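Local coordinates for protein sialidase B (Streptococcus pneumoniae TIGR4, PDB 4XJZ) that cleaves terminal sialic acid residues from oligosaccharides, glycoproteins and glycolipids as a glycoside hydrolase of family 33, at residues G51-K56 against I145-L150; F206-L211 against S222-Y227; Y471-L476 against P496-T501. The protein carries 1 engineered substitution. All coordinates share one frame; numbering follows the deposited sequence.

Contact 1: G51-K56 against I145-L150; sequences GLSNSK and IDKATL
G51 and T149 face each other as a hydrogen-bonded antiparallel pair, each backbone N giving its hydrogen to the other's carbonyl. One pair further on, L52 and A148 form a non-hydrogen-bonded pair, and the CA of L52 makes a CA-H...O contact of 3.3 Å with the O of K147, which also accepts from S53 N. At S53 the regular pattern breaks: S53 O accepts from both D146 N, at 2.9 Å, and K147 N, at 3.0 Å, so two consecutive residues, D146 and K147, stand against the single residue S53. This is a classic beta bulge, and it lies where strand 46-53 runs out beside strand 147-150 in the six-stranded antiparallel sheet of the N-terminal domain, a concanavalin-like (lectin-type) beta sandwich.

The polar side chains gather just past the bulge. The carboxylate of D146 grips S55 with both oxygens, each met on its syn side: OD1 takes the backbone N of S55 at 2.8 Å, and OD2 takes S55 OG at 3.0 Å. A chi1 of 67° sets D146 CG between its own backbone N and carbonyl carbon, from where the carboxylate reaches across to the turn. N54 OD1 closes an Asx turn on K56 N; the short amide side chain of asparagine suits it to accept from a backbone N two residues on. K56 passes its CE 3.7 Å from D146 OD2, while its NZ bonds to G144 O.

On the face carrying L52 and A148, L52 CD2 rests on the small A148 CB at 3.6 Å; L52 CB also meets I145 CD1. On the face of S53 and T149, a water joins S53 OG to T149 OG1; S53 OG also bonds to N154 O.

Contact 2: F206-L211 against S222-Y227; sequences FRIPTL and SIDARY. With DMS (dimethyl sulfoxide), chain G.
R207 and D224 pair as hydrogen-bonded antiparallel neighbours, R207 N to D224 O at 3.1 Å and D224 N to R207 O at 2.8 Å, and after the positive-phi I208 the backbones meet again through T210 N and S222 O.

R207, by similarity a substrate-binding residue, lies against R226: its CB sits 3.5 Å above one face of the R226 guanidinium, and the two guanidinium planes are 44° apart. Each arginine has its own acid outside the pair, E631 at R207 NE and, at R226 NH1, D232, the probable proton acceptor. R226 reaches back side-on to D224 with NE and NH2, both directed to the single oxygen OD2, which keeps its guanidinium in a set plane. At the edge of that plane R226 NH2 also donates to the O of a dimethyl sulfoxide, probably from the crystallisation liquor, at 3.1 Å. D224 OD1 turns instead to D289 N and to a water shared with I208 O. Two small hydroxyl residues suit the far end, where T210 OG1 and S222 OG lie 2.6 Å apart in a hydrogen bond. I223, with CG1 anti to the backbone N (chi1 -163°), lays CG1 beside F206 CB and brings CD1 to P209 CA at 3.5 Å.

I208 touches Y615, the probable nucleophile. Strand 219-226 is flanked in the antiparallel sheet by strand 237-244, with strand 286-294 against I208 and T210 and strand 626-631 against P209.

Contact 3: Y471-L476 against P496-T501; sequences YTSGEL and PFKNAT
A chi1 of 63° places Y471 CG between the backbone N and the carbonyl carbon, and from there the side chain lies alongside T501; S473 instead has OG anti to the backbone N (chi1 -178°), extended toward N499. The tyrosine ring takes the T501 backbone over one face, with T501 C 4.1 Å above the Y471 ring plane and offset toward its rim. Its hydroxyl end runs beside the threonine methyl, Y471 OH to T501 CG2 at 3.4 Å. A long but straight hydrogen bond joins N499 N to S473 OG, 3.3 Å at an angle of 167°.

S473 and G474 are the middle residues of a type II turn from T472 to E475. The turn joins strands 466-472 and 475-481 as a hairpin, in the beta-propeller domain of the sialidase fold. Glycine suits the third position, where phi is positive, and the bare CA of G474 approaches F497 O at 3.3 Å.

Water does most of the remaining joining. One molecule bonds to three backbone groups: it donates to F497 O, at 2.6 Å, and accepts from G474 N and A500 N. A second donates to both T472 O and A500 O, spanning the hairpin and the loop. The F497 side chain touches T520, T521, T522 and Y542. T501 lies close to R519, a substrate-binding residue by similarity, and to E503, predicted to be in the active site.

Contact 2 is wholly buried near the centre of the chain, contact 1 is partly buried and far out in the N-terminal domain, and contact 3 lies at the surface. No two of them share a strand. Contacts 1 and 2 both use antiparallel strand pairing, ending in one at a bulge and interrupted in the other by a break in the register, whereas contact 3 joins a hairpin turn to a loop largely through water. Charge also separates them: contact 2 gathers arginines and acids beside the probable catalytic residues, while contact 1, some 44 Å from it between centres, uses its carboxylate to hold a turn. Contacts 2 and 3 come within about 9 Å at their nearest atoms.

Contact 1: G51-K56 against I145-L150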
ATOM      1  N   GLY A  51      14.662  25.676  14.806  1.00 20.15           N
ATOM      2  CA  GLY A  51      15.573  26.423  13.963  1.00 22.15           C
ATOM      3  C   GLY A  51      16.864  26.782  14.680  1.00 21.13           C
ATOM      4  O   GLY A  51      16.866  27.076  15.874  1.00 23.03           O
ATOM      5  N   LEU A  52      17.969  26.722  13.944  1.00 19.58           N
ATOM      6  CA  LEU A  52      19.242  27.281  14.389  1.00 19.33           C
ATOM      7  C   LEU A  52      19.656  28.220  13.283  1.00 23.08           C
ATOM      8  O   LEU A  52      19.820  27.793  12.144  1.00 23.86           O
ATOM      9  CB  LEU A  52      20.299  26.193  14.525  1.00 24.68           C
ATOM     10  CG  LEU A  52      20.144  25.161  15.634  1.00 26.82           C
ATOM     11  CD1 LEU A  52      21.196  24.077  15.479  1.00 27.78           C
ATOM     12  CD2 LEU A  52      20.281  25.828  16.991  1.00 28.37           C
ATOM     13  N   SER A  53      19.816  29.502  13.589  1.00 24.40           N
ATOM     14  CA  SER A  53      20.048  30.448  12.510  1.00 24.57           C
ATOM     15  C   SER A  53      21.020  31.555  12.861  1.00 24.16           C
ATOM     16  O   SER A  53      21.228  31.886  14.029  1.00 21.98           O
ATOM     17  CB  SER A  53      18.732  31.075  12.048  1.00 23.12           C
ATOM     18  OG  SER A  53      18.218  31.963  13.025  1.00 25.10           O
ATOM     19  N   ASN A  54      21.625  32.107  11.820  1.00 24.29           N
ATOM     20  CA  ASN A  54      22.256  33.406  11.921  1.00 26.77           C
ATOM     21  C   ASN A  54      21.152  34.425  11.650  1.00 24.64           C
ATOM     22  O   ASN A  54      20.614  34.487  10.545  1.00 22.42           O
ATOM     23  CB  ASN A  54      23.384  33.511  10.897  1.00 26.74           C
ATOM     24  CG  ASN A  54      24.109  34.832  10.962  1.00 29.99           C
ATOM     25  OD1 ASN A  54      23.532  35.841  11.343  1.00 28.53           O
ATOM     26  ND2 ASN A  54      25.379  34.832  10.575  1.00 28.12           N
ATOM     27  N   SER A  55      20.797  35.212  12.666  1.00 26.83           N
ATOM     28  CA  SER A  55      19.662  36.126  12.552  1.00 25.35           C
ATOM     29  C   SER A  55      20.061  37.505  12.032  1.00 27.94           C
ATOM     30  O   SER A  55      19.219  38.392  11.934  1.00 26.14           O
ATOM     31  CB  SER A  55      18.963  36.279  13.903  1.00 29.77           C
ATOM     32  OG  SER A  55      19.839  36.805  14.882  1.00 36.28           O
ATOM     33  N   LYS A  56      21.335  37.673  11.693  1.00 28.07           N
ATOM     34  CA  LYS A  56      21.861  38.986  11.320  1.00 30.19           C
ATOM     35  C   LYS A  56      21.569  39.372   9.868  1.00 29.13           C
ATOM     36  O   LYS A  56      21.450  38.514   8.991  1.00 31.80           O
ATOM     37  CB  LYS A  56      23.365  39.053  11.619  1.00 28.25           C
ATOM     38  CG  LYS A  56      23.692  39.125  13.112  1.00 32.34           C
ATOM     39  CD  LYS A  56      25.109  38.637  13.441  1.00 38.85           C
ATOM     40  CE  LYS A  56      25.173  37.110  13.458  1.00 37.83           C
ATOM     41  NZ  LYS A  56      26.332  36.522  14.186  1.00 36.19           N
ATOM     42  N   ILE A 145      25.876  31.475  13.497  1.00 26.80           N
ATOM     43  CA  ILE A 145      24.655  31.109  14.210  1.00 26.26           C
ATOM     44  C   ILE A 145      24.592  31.832  15.560  1.00 27.86           C
ATOM     45  O   ILE A 145      25.562  31.823  16.320  1.00 29.39           O
ATOM     46  CB  ILE A 145      24.546  29.582  14.425  1.00 25.56           C
ATOM     47  CG1 ILE A 145      24.125  28.885  13.131  1.00 25.50           C
ATOM     48  CG2 ILE A 145      23.541  29.263  15.519  1.00 33.50           C
ATOM     49  CD1 ILE A 145      24.010  27.379  13.275  1.00 34.80           C
ATOM     50  N   ASP A 146      23.459  32.468  15.839  1.00 27.51           N
ATOM     51  CA  ASP A 146      23.297  33.214  17.081  1.00 28.81           C
ATOM     52  C   ASP A 146      21.887  33.094  17.655  1.00 32.48           C
ATOM     53  O   ASP A 146      21.561  33.747  18.647  1.00 30.83           O
ATOM     54  CB  ASP A 146      23.658  34.687  16.866  1.00 29.85           C
ATOM     55  CG  ASP A 146      22.686  35.403  15.942  1.00 30.86           C
ATOM     56  OD1 ASP A 146      22.026  34.737  15.126  1.00 32.83           O
ATOM     57  OD2 ASP A 146      22.587  36.643  16.029  1.00 38.84           O
ATOM     58  N   LYS A 147      21.060  32.246  17.045  1.00 25.02           N
ATOM     59  CA  LYS A 147      19.698  32.012  17.526  1.00 26.82           C
ATOM     60  C   LYS A 147      19.338  30.529  17.477  1.00 27.70           C
ATOM     61  O   LYS A 147      19.562  29.864  16.464  1.00 23.84           O
ATOM     62  CB  LYS A 147      18.680  32.789  16.685  1.00 28.29           C
ATOM     63  CG  LYS A 147      18.738  34.300  16.831  1.00 29.48           C
ATOM     64  CD  LYS A 147      18.337  34.744  18.228  1.00 31.87           C
ATOM     65  CE  LYS A 147      18.573  36.247  18.407  1.00 34.87           C
ATOM     66  NZ  LYS A 147      18.293  36.699  19.797  1.00 40.10           N
ATOM     67  N   ALA A 148      18.792  30.019  18.576  1.00 24.07           N
ATOM     68  CA  ALA A 148      18.162  28.698  18.600  1.00 25.19           C
ATOM     69  C   ALA A 148      16.693  28.929  18.913  1.00 28.56           C
ATOM     70  O   ALA A 148      16.366  29.572  19.917  1.00 26.68           O
ATOM     71  CB  ALA A 148      18.792  27.820  19.649  1.00 26.40           C
ATOM     72  N   THR A 149      15.813  28.398  18.066  1.00 24.12           N
ATOM     73  CA  THR A 149      14.410  28.800  18.059  1.00 22.24           C
ATOM     74  C   THR A 149      13.449  27.602  17.976  1.00 25.59           C
ATOM     75  O   THR A 149      13.713  26.628  17.267  1.00 23.10           O
ATOM     76  CB  THR A 149      14.137  29.739  16.870  1.00 28.17           C
ATOM     77  OG1 THR A 149      15.165  30.738  16.796  1.00 26.89           O
ATOM     78  CG2 THR A 149      12.786  30.413  17.002  1.00 29.54           C
ATOM     79  N   LEU A 150      12.338  27.682  18.703  1.00 22.39           N
ATOM     80  CA  LEU A 150      11.254  26.716  18.545  1.00 22.78           C
ATOM     81  C   LEU A 150      10.064  27.406  17.880  1.00 24.11           C
ATOM     82  O   LEU A 150       9.673  28.509  18.274  1.00 25.14           O
ATOM     83  CB  LEU A 150      10.845  26.129  19.899  1.00 23.80           C
ATOM     84  CG  LEU A 150      11.964  25.471  20.705  1.00 23.43           C
ATOM     85  CD1 LEU A 150      11.442  24.959  22.036  1.00 23.27           C
ATOM     86  CD2 LEU A 150      12.587  24.336  19.907  1.00 21.79           C
TER
HETATM   87  O   HOH W   1      16.102  30.520  14.225  1.00 23.10           O

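Contact 2: F206-L211 against S222-Y227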
ATOM      1  N   PHE A 206       4.887  -1.467  -0.050  1.00 12.84           N
ATOM      2  CA  PHE A 206       3.667  -2.255   0.104  1.00 10.90           C
ATOM      3  C   PHE A 206       2.486  -1.444  -0.376  1.00 13.88           C
ATOM      4  O   PHE A 206       2.447  -0.213  -0.206  1.00 12.87           O
ATOM      5  CB  PHE A 206       3.483  -2.684   1.564  1.00 14.38           C
ATOM      6  CG  PHE A 206       4.580  -3.583   2.050  1.00 12.98           C
ATOM      7  CD1 PHE A 206       4.564  -4.938   1.753  1.00 12.12           C
ATOM      8  CD2 PHE A 206       5.662  -3.063   2.750  1.00 11.51           C
ATOM      9  CE1 PHE A 206       5.601  -5.773   2.166  1.00 14.32           C
ATOM     10  CE2 PHE A 206       6.704  -3.884   3.156  1.00 14.62           C
ATOM     11  CZ  PHE A 206       6.676  -5.238   2.865  1.00 13.69           C
ATOM     12  N   ARG A 207       1.531  -2.132  -0.997  1.00 13.25           N
ATOM     13  CA  ARG A 207       0.332  -1.486  -1.522  1.00 12.43           C
ATOM     14  C   ARG A 207      -0.801  -2.470  -1.451  1.00 13.76           C
ATOM     15  O   ARG A 207      -0.578  -3.689  -1.406  1.00 12.33           O
ATOM     16  CB  ARG A 207       0.512  -1.108  -2.994  1.00 12.51           C
ATOM     17  CG  ARG A 207       1.520  -0.032  -3.268  1.00 17.64           C
ATOM     18  CD  ARG A 207       0.946   1.307  -2.931  1.00 17.68           C
ATOM     19  NE  ARG A 207      -0.273   1.648  -3.686  1.00 17.07           N
ATOM     20  CZ  ARG A 207      -0.278   2.159  -4.910  1.00 24.40           C
ATOM     21  NH1 ARG A 207       0.867   2.352  -5.544  1.00 23.49           N
ATOM     22  NH2 ARG A 207      -1.424   2.462  -5.518  1.00 24.22           N
ATOM     23  N   ILE A 208      -2.016  -1.934  -1.477  1.00 12.53           N
ATOM     24  CA  ILE A 208      -3.244  -2.723  -1.656  1.00 11.64           C
ATOM     25  C   ILE A 208      -3.534  -3.685  -0.501  1.00 12.40           C
ATOM     26  O   ILE A 208      -3.543  -4.911  -0.680  1.00 12.84           O
ATOM     27  CB  ILE A 208      -3.264  -3.481  -3.019  1.00 12.73           C
ATOM     28  CG1 ILE A 208      -2.573  -2.692  -4.155  1.00 13.73           C
ATOM     29  CG2 ILE A 208      -4.689  -3.833  -3.421  1.00 14.55           C
ATOM     30  CD1 ILE A 208      -3.180  -1.308  -4.440  1.00 13.83           C
ATOM     31  N   PRO A 209      -3.776  -3.123   0.689  1.00 12.69           N
ATOM     32  CA  PRO A 209      -4.014  -3.942   1.887  1.00 12.64           C
ATOM     33  C   PRO A 209      -5.361  -4.630   1.882  1.00 14.71           C
ATOM     34  O   PRO A 209      -6.321  -4.120   1.312  1.00 14.91           O
ATOM     35  CB  PRO A 209      -3.979  -2.912   3.008  1.00 12.81           C
ATOM     36  CG  PRO A 209      -4.454  -1.636   2.367  1.00 14.92           C
ATOM     37  CD  PRO A 209      -3.799  -1.680   1.007  1.00 13.09           C
ATOM     38  N   THR A 210      -5.432  -5.786   2.545  1.00 11.96           N
ATOM     39  CA  THR A 210      -6.703  -6.461   2.753  1.00 12.07           C
ATOM     40  C   THR A 210      -6.743  -6.941   4.195  1.00 12.89           C
ATOM     41  O   THR A 210      -5.699  -7.134   4.820  1.00 14.30           O
ATOM     42  CB  THR A 210      -6.897  -7.689   1.850  1.00 14.06           C
ATOM     43  OG1 THR A 210      -6.127  -8.786   2.347  1.00 13.83           O
ATOM     44  CG2 THR A 210      -6.480  -7.414   0.402  1.00 12.90           C
ATOM     45  N   LEU A 211      -7.953  -7.158   4.695  1.00 11.85           N
ATOM     46  CA  LEU A 211      -8.159  -7.769   6.018  1.00 11.04           C
ATOM     47  C   LEU A 211      -9.385  -8.655   5.991  1.00 14.55           C
ATOM     48  O   LEU A 211     -10.364  -8.336   5.346  1.00 15.10           O
ATOM     49  CB  LEU A 211      -8.386  -6.699   7.087  1.00 11.92           C
ATOM     50  CG  LEU A 211      -7.237  -5.824   7.586  1.00 11.12           C
ATOM     51  CD1 LEU A 211      -7.765  -4.705   8.458  1.00 13.94           C
ATOM     52  CD2 LEU A 211      -6.196  -6.681   8.358  1.00 12.09           C
ATOM     53  N   SER A 222      -3.710  -9.670   3.558  1.00 12.24           N
ATOM     54  CA  SER A 222      -2.862  -9.835   2.379  1.00 11.85           C
ATOM     55  C   SER A 222      -2.464  -8.466   1.846  1.00 12.73           C
ATOM     56  O   SER A 222      -3.052  -7.443   2.215  1.00 13.18           O
ATOM     57  CB  SER A 222      -3.512 -10.728   1.303  1.00 13.59           C
ATOM     58  OG  SER A 222      -4.654 -10.139   0.693  1.00 15.23           O
ATOM     59  N   ILE A 223      -1.441  -8.448   1.002  1.00 12.72           N
ATOM     60  CA  ILE A 223      -0.859  -7.183   0.546  1.00 10.89           C
ATOM     61  C   ILE A 223      -0.062  -7.448  -0.732  1.00 13.27           C
ATOM     62  O   ILE A 223       0.404  -8.560  -0.977  1.00 10.99           O
ATOM     63  CB  ILE A 223       0.087  -6.602   1.624  1.00 10.94           C
ATOM     64  CG1 ILE A 223       0.390  -5.116   1.396  1.00 13.48           C
ATOM     65  CG2 ILE A 223       1.390  -7.357   1.674  1.00 13.04           C
ATOM     66  CD1 ILE A 223      -0.519  -4.211   2.107  1.00 17.24           C
ATOM     67  N   ASP A 224       0.093  -6.409  -1.553  1.00 12.60           N
ATOM     68  CA  ASP A 224       1.083  -6.427  -2.619  1.00 14.18           C
ATOM     69  C   ASP A 224       2.437  -6.084  -2.005  1.00 12.75           C
ATOM     70  O   ASP A 224       2.617  -4.983  -1.462  1.00 11.87           O
ATOM     71  CB  ASP A 224       0.805  -5.322  -3.656  1.00 11.76           C
ATOM     72  CG  ASP A 224      -0.268  -5.664  -4.672  1.00 15.33           C
ATOM     73  OD1 ASP A 224      -1.189  -6.462  -4.412  1.00 17.04           O
ATOM     74  OD2 ASP A 224      -0.201  -5.066  -5.769  1.00 15.80           O
ATOM     75  N   ALA A 225       3.380  -7.021  -2.073  1.00 11.83           N
ATOM     76  CA  ALA A 225       4.771  -6.727  -1.721  1.00 12.43           C
ATOM     77  C   ALA A 225       5.432  -6.238  -3.002  1.00 11.74           C
ATOM     78  O   ALA A 225       5.703  -7.028  -3.910  1.00 12.21           O
ATOM     79  CB  ALA A 225       5.466  -7.989  -1.189  1.00 12.30           C
ATOM     80  N   ARG A 226       5.643  -4.920  -3.087  1.00 12.25           N
ATOM     81  CA  ARG A 226       6.102  -4.281  -4.326  1.00 11.25           C
ATOM     82  C   ARG A 226       7.590  -3.953  -4.239  1.00 11.64           C
ATOM     83  O   ARG A 226       8.032  -3.251  -3.310  1.00 12.80           O
ATOM     84  CB  ARG A 226       5.267  -3.036  -4.627  1.00 14.53           C
ATOM     85  CG  ARG A 226       3.768  -3.326  -4.740  1.00 14.60           C
ATOM     86  CD  ARG A 226       3.078  -2.299  -5.617  1.00 14.43           C
ATOM     87  NE  ARG A 226       1.695  -2.670  -5.887  1.00 12.22           N
ATOM     88  CZ  ARG A 226       0.838  -1.924  -6.574  1.00 13.92           C
ATOM     89  NH1 ARG A 226       1.225  -0.756  -7.056  1.00 14.63           N
ATOM     90  NH2 ARG A 226      -0.395  -2.353  -6.786  1.00 14.32           N
ATOM     91  N   TYR A 227       8.349  -4.470  -5.204  1.00 13.35           N
ATOM     92  CA  TYR A 227       9.813  -4.408  -5.137  1.00 14.02           C
ATOM     93  C   TYR A 227      10.406  -3.222  -5.885  1.00 15.73           C
ATOM     94  O   TYR A 227      11.336  -2.586  -5.393  1.00 14.34           O
ATOM     95  CB  TYR A 227      10.439  -5.740  -5.600  1.00 15.36           C
ATOM     96  CG  TYR A 227      10.074  -6.890  -4.684  1.00 13.64           C
ATOM     97  CD1 TYR A 227      10.900  -7.241  -3.632  1.00 14.86           C
ATOM     98  CD2 TYR A 227       8.896  -7.593  -4.859  1.00 12.58           C
ATOM     99  CE1 TYR A 227      10.565  -8.282  -2.780  1.00 15.16           C
ATOM    100  CE2 TYR A 227       8.544  -8.616  -4.006  1.00 13.38           C
ATOM    101  CZ  TYR A 227       9.385  -8.961  -2.980  1.00 16.13           C
ATOM    102  OH  TYR A 227       9.026  -9.991  -2.123  1.00 14.75           O
TER
HETATM  103  S   DMS G 706      -4.329  -0.874  -7.948  1.00 22.37           S
HETATM  104  O   DMS G 706      -3.209  -1.873  -7.863  1.00 20.11           O
HETATM  105  C1  DMS G 706      -3.626   0.754  -7.557  1.00 20.93           C
HETATM  106  C2  DMS G 706      -4.703  -0.591  -9.696  1.00 23.29           C
HETATM  107  O   HOH W   2      -3.113  -7.017  -2.556  1.00 16.65           O

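Contact 3: Y471-L476 against P496-T501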
ATOM      1  N   TYR A 471     -13.945  -6.314 -12.152  1.00 14.21           N
ATOM      2  CA  TYR A 471     -14.481  -5.301 -13.063  1.00 15.41           C
ATOM      3  C   TYR A 471     -13.796  -5.355 -14.414  1.00 17.58           C
ATOM      4  O   TYR A 471     -12.665  -5.836 -14.553  1.00 16.08           O
ATOM      5  CB  TYR A 471     -14.319  -3.893 -12.476  1.00 16.88           C
ATOM      6  CG  TYR A 471     -12.880  -3.463 -12.271  1.00 15.88           C
ATOM      7  CD1 TYR A 471     -12.219  -2.693 -13.223  1.00 18.50           C
ATOM      8  CD2 TYR A 471     -12.190  -3.799 -11.116  1.00 18.66           C
ATOM      9  CE1 TYR A 471     -10.912  -2.288 -13.034  1.00 20.62           C
ATOM     10  CE2 TYR A 471     -10.874  -3.395 -10.919  1.00 17.30           C
ATOM     11  CZ  TYR A 471     -10.242  -2.641 -11.884  1.00 20.23           C
ATOM     12  OH  TYR A 471      -8.931  -2.235 -11.694  1.00 20.20           O
ATOM     13  N   THR A 472     -14.487  -4.838 -15.423  1.00 17.40           N
ATOM     14  CA  THR A 472     -13.878  -4.669 -16.732  1.00 18.23           C
ATOM     15  C   THR A 472     -14.591  -3.509 -17.390  1.00 17.86           C
ATOM     16  O   THR A 472     -15.365  -2.817 -16.734  1.00 20.66           O
ATOM     17  CB  THR A 472     -13.938  -5.967 -17.579  1.00 21.78           C
ATOM     18  OG1 THR A 472     -13.187  -5.790 -18.791  1.00 23.38           O
ATOM     19  CG2 THR A 472     -15.376  -6.344 -17.906  1.00 21.18           C
ATOM     20  N   SER A 473     -14.322  -3.258 -18.668  1.00 22.49           N
ATOM     21  CA  SER A 473     -14.987  -2.131 -19.306  1.00 22.12           C
ATOM     22  C   SER A 473     -16.491  -2.375 -19.386  1.00 18.59           C
ATOM     23  O   SER A 473     -16.932  -3.404 -19.908  1.00 25.39           O
ATOM     24  CB  SER A 473     -14.412  -1.866 -20.689  1.00 24.98           C
ATOM     25  OG  SER A 473     -15.053  -0.737 -21.261  1.00 33.31           O
ATOM     26  N   GLY A 474     -17.268  -1.452 -18.820  1.00 21.39           N
ATOM     27  CA  GLY A 474     -18.717  -1.497 -18.925  1.00 24.02           C
ATOM     28  C   GLY A 474     -19.480  -2.372 -17.944  1.00 21.98           C
ATOM     29  O   GLY A 474     -20.711  -2.418 -17.995  1.00 22.74           O
ATOM     30  N   GLU A 475     -18.790  -3.068 -17.043  1.00 20.69           N
ATOM     31  CA  GLU A 475     -19.524  -3.896 -16.087  1.00 19.82           C
ATOM     32  C   GLU A 475     -18.721  -4.328 -14.883  1.00 17.60           C
ATOM     33  O   GLU A 475     -17.491  -4.343 -14.897  1.00 18.71           O
ATOM     34  CB  GLU A 475     -20.068  -5.160 -16.757  1.00 22.28           C
ATOM     35  CG  GLU A 475     -19.004  -6.165 -17.159  1.00 22.96           C
ATOM     36  CD  GLU A 475     -19.597  -7.444 -17.721  1.00 25.63           C
ATOM     37  OE1 GLU A 475     -20.328  -7.362 -18.733  1.00 28.26           O
ATOM     38  OE2 GLU A 475     -19.340  -8.529 -17.153  1.00 25.53           O
ATOM     39  N   LEU A 476     -19.442  -4.693 -13.832  1.00 17.12           N
ATOM     40  CA  LEU A 476     -18.853  -5.515 -12.795  1.00 17.39           C
ATOM     41  C   LEU A 476     -19.115  -6.958 -13.195  1.00 17.97           C
ATOM     42  O   LEU A 476     -20.196  -7.296 -13.692  1.00 19.69           O
ATOM     43  CB  LEU A 476     -19.486  -5.211 -11.445  1.00 14.31           C
ATOM     44  CG  LEU A 476     -19.304  -3.806 -10.879  1.00 17.93           C
ATOM     45  CD1 LEU A 476     -19.962  -3.671  -9.516  1.00 20.65           C
ATOM     46  CD2 LEU A 476     -17.828  -3.443 -10.808  1.00 19.78           C
ATOM     47  N   PRO A 496     -22.808   2.269 -15.870  1.00 26.62           N
ATOM     48  CA  PRO A 496     -22.806   3.378 -16.836  1.00 28.30           C
ATOM     49  C   PRO A 496     -21.443   4.060 -16.991  1.00 28.87           C
ATOM     50  O   PRO A 496     -21.370   5.291 -17.001  1.00 34.98           O
ATOM     51  CB  PRO A 496     -23.820   4.354 -16.236  1.00 31.07           C
ATOM     52  CG  PRO A 496     -23.791   4.091 -14.784  1.00 32.54           C
ATOM     53  CD  PRO A 496     -23.563   2.610 -14.649  1.00 26.62           C
ATOM     54  N   PHE A 497     -20.387   3.266 -17.120  1.00 33.91           N
ATOM     55  CA  PHE A 497     -19.031   3.785 -17.243  1.00 34.44           C
ATOM     56  C   PHE A 497     -18.226   2.935 -18.205  1.00 38.18           C
ATOM     57  O   PHE A 497     -18.240   1.707 -18.116  1.00 37.54           O
ATOM     58  CB  PHE A 497     -18.315   3.759 -15.890  1.00 35.70           C
ATOM     59  CG  PHE A 497     -19.056   4.453 -14.800  1.00 34.00           C
ATOM     60  CD1 PHE A 497     -19.749   3.726 -13.844  1.00 32.32           C
ATOM     61  CD2 PHE A 497     -19.067   5.833 -14.731  1.00 33.66           C
ATOM     62  CE1 PHE A 497     -20.439   4.366 -12.832  1.00 34.10           C
ATOM     63  CE2 PHE A 497     -19.750   6.477 -13.731  1.00 33.70           C
ATOM     64  CZ  PHE A 497     -20.442   5.749 -12.777  1.00 33.28           C
ATOM     65  N   LYS A 498     -17.519   3.585 -19.122  1.00 33.61           N
ATOM     66  CA  LYS A 498     -16.550   2.875 -19.943  1.00 37.77           C
ATOM     67  C   LYS A 498     -15.176   2.990 -19.309  1.00 37.00           C
ATOM     68  O   LYS A 498     -14.824   4.039 -18.769  1.00 38.33           O
ATOM     69  CB  LYS A 498     -16.539   3.395 -21.379  1.00 38.52           C
ATOM     70  CG  LYS A 498     -17.423   2.566 -22.285  1.00 43.95           C
ATOM     71  CD  LYS A 498     -17.628   3.192 -23.645  1.00 48.27           C
ATOM     72  CE  LYS A 498     -18.812   2.536 -24.331  1.00 50.20           C
ATOM     73  NZ  LYS A 498     -18.788   2.735 -25.803  1.00 57.45           N
ATOM     74  N   ASN A 499     -14.421   1.900 -19.384  1.00 35.87           N
ATOM     75  CA  ASN A 499     -13.108   1.767 -18.744  1.00 42.66           C
ATOM     76  C   ASN A 499     -12.921   2.493 -17.401  1.00 38.81           C
ATOM     77  O   ASN A 499     -11.963   3.241 -17.207  1.00 40.17           O
ATOM     78  CB  ASN A 499     -11.985   2.101 -19.731  1.00 44.32           C
ATOM     79  CG  ASN A 499     -12.167   3.453 -20.388  1.00 49.87           C
ATOM     80  OD1 ASN A 499     -12.383   4.461 -19.714  1.00 52.51           O
ATOM     81  ND2 ASN A 499     -12.093   3.480 -21.715  1.00 54.22           N
ATOM     82  N   ALA A 500     -13.849   2.270 -16.477  1.00 34.02           N
ATOM     83  CA  ALA A 500     -13.682   2.763 -15.120  1.00 31.27           C
ATOM     84  C   ALA A 500     -12.862   1.748 -14.337  1.00 23.71           C
ATOM     85  O   ALA A 500     -12.905   0.554 -14.625  1.00 23.83           O
ATOM     86  CB  ALA A 500     -15.028   2.963 -14.461  1.00 29.56           C
ATOM     87  N   THR A 501     -12.101   2.229 -13.365  1.00 20.94           N
ATOM     88  CA  THR A 501     -11.459   1.340 -12.401  1.00 17.22           C
ATOM     89  C   THR A 501     -12.490   1.084 -11.302  1.00 18.80           C
ATOM     90  O   THR A 501     -12.422   1.668 -10.220  1.00 18.48           O
ATOM     91  CB  THR A 501     -10.157   1.976 -11.845  1.00 19.34           C
ATOM     92  OG1 THR A 501      -9.264   2.243 -12.937  1.00 20.55           O
ATOM     93  CG2 THR A 501      -9.459   1.042 -10.869  1.00 18.94           C
TER
HETATM   94  O   HOH W   3      -7.572  -0.488 -13.857  1.00 35.44           O
HETATM   95  O   HOH W   4     -15.263  -0.872 -14.918  1.00 25.70           O
HETATM   96  O   HOH W   5     -16.174   0.660 -16.953  1.00 29.75           O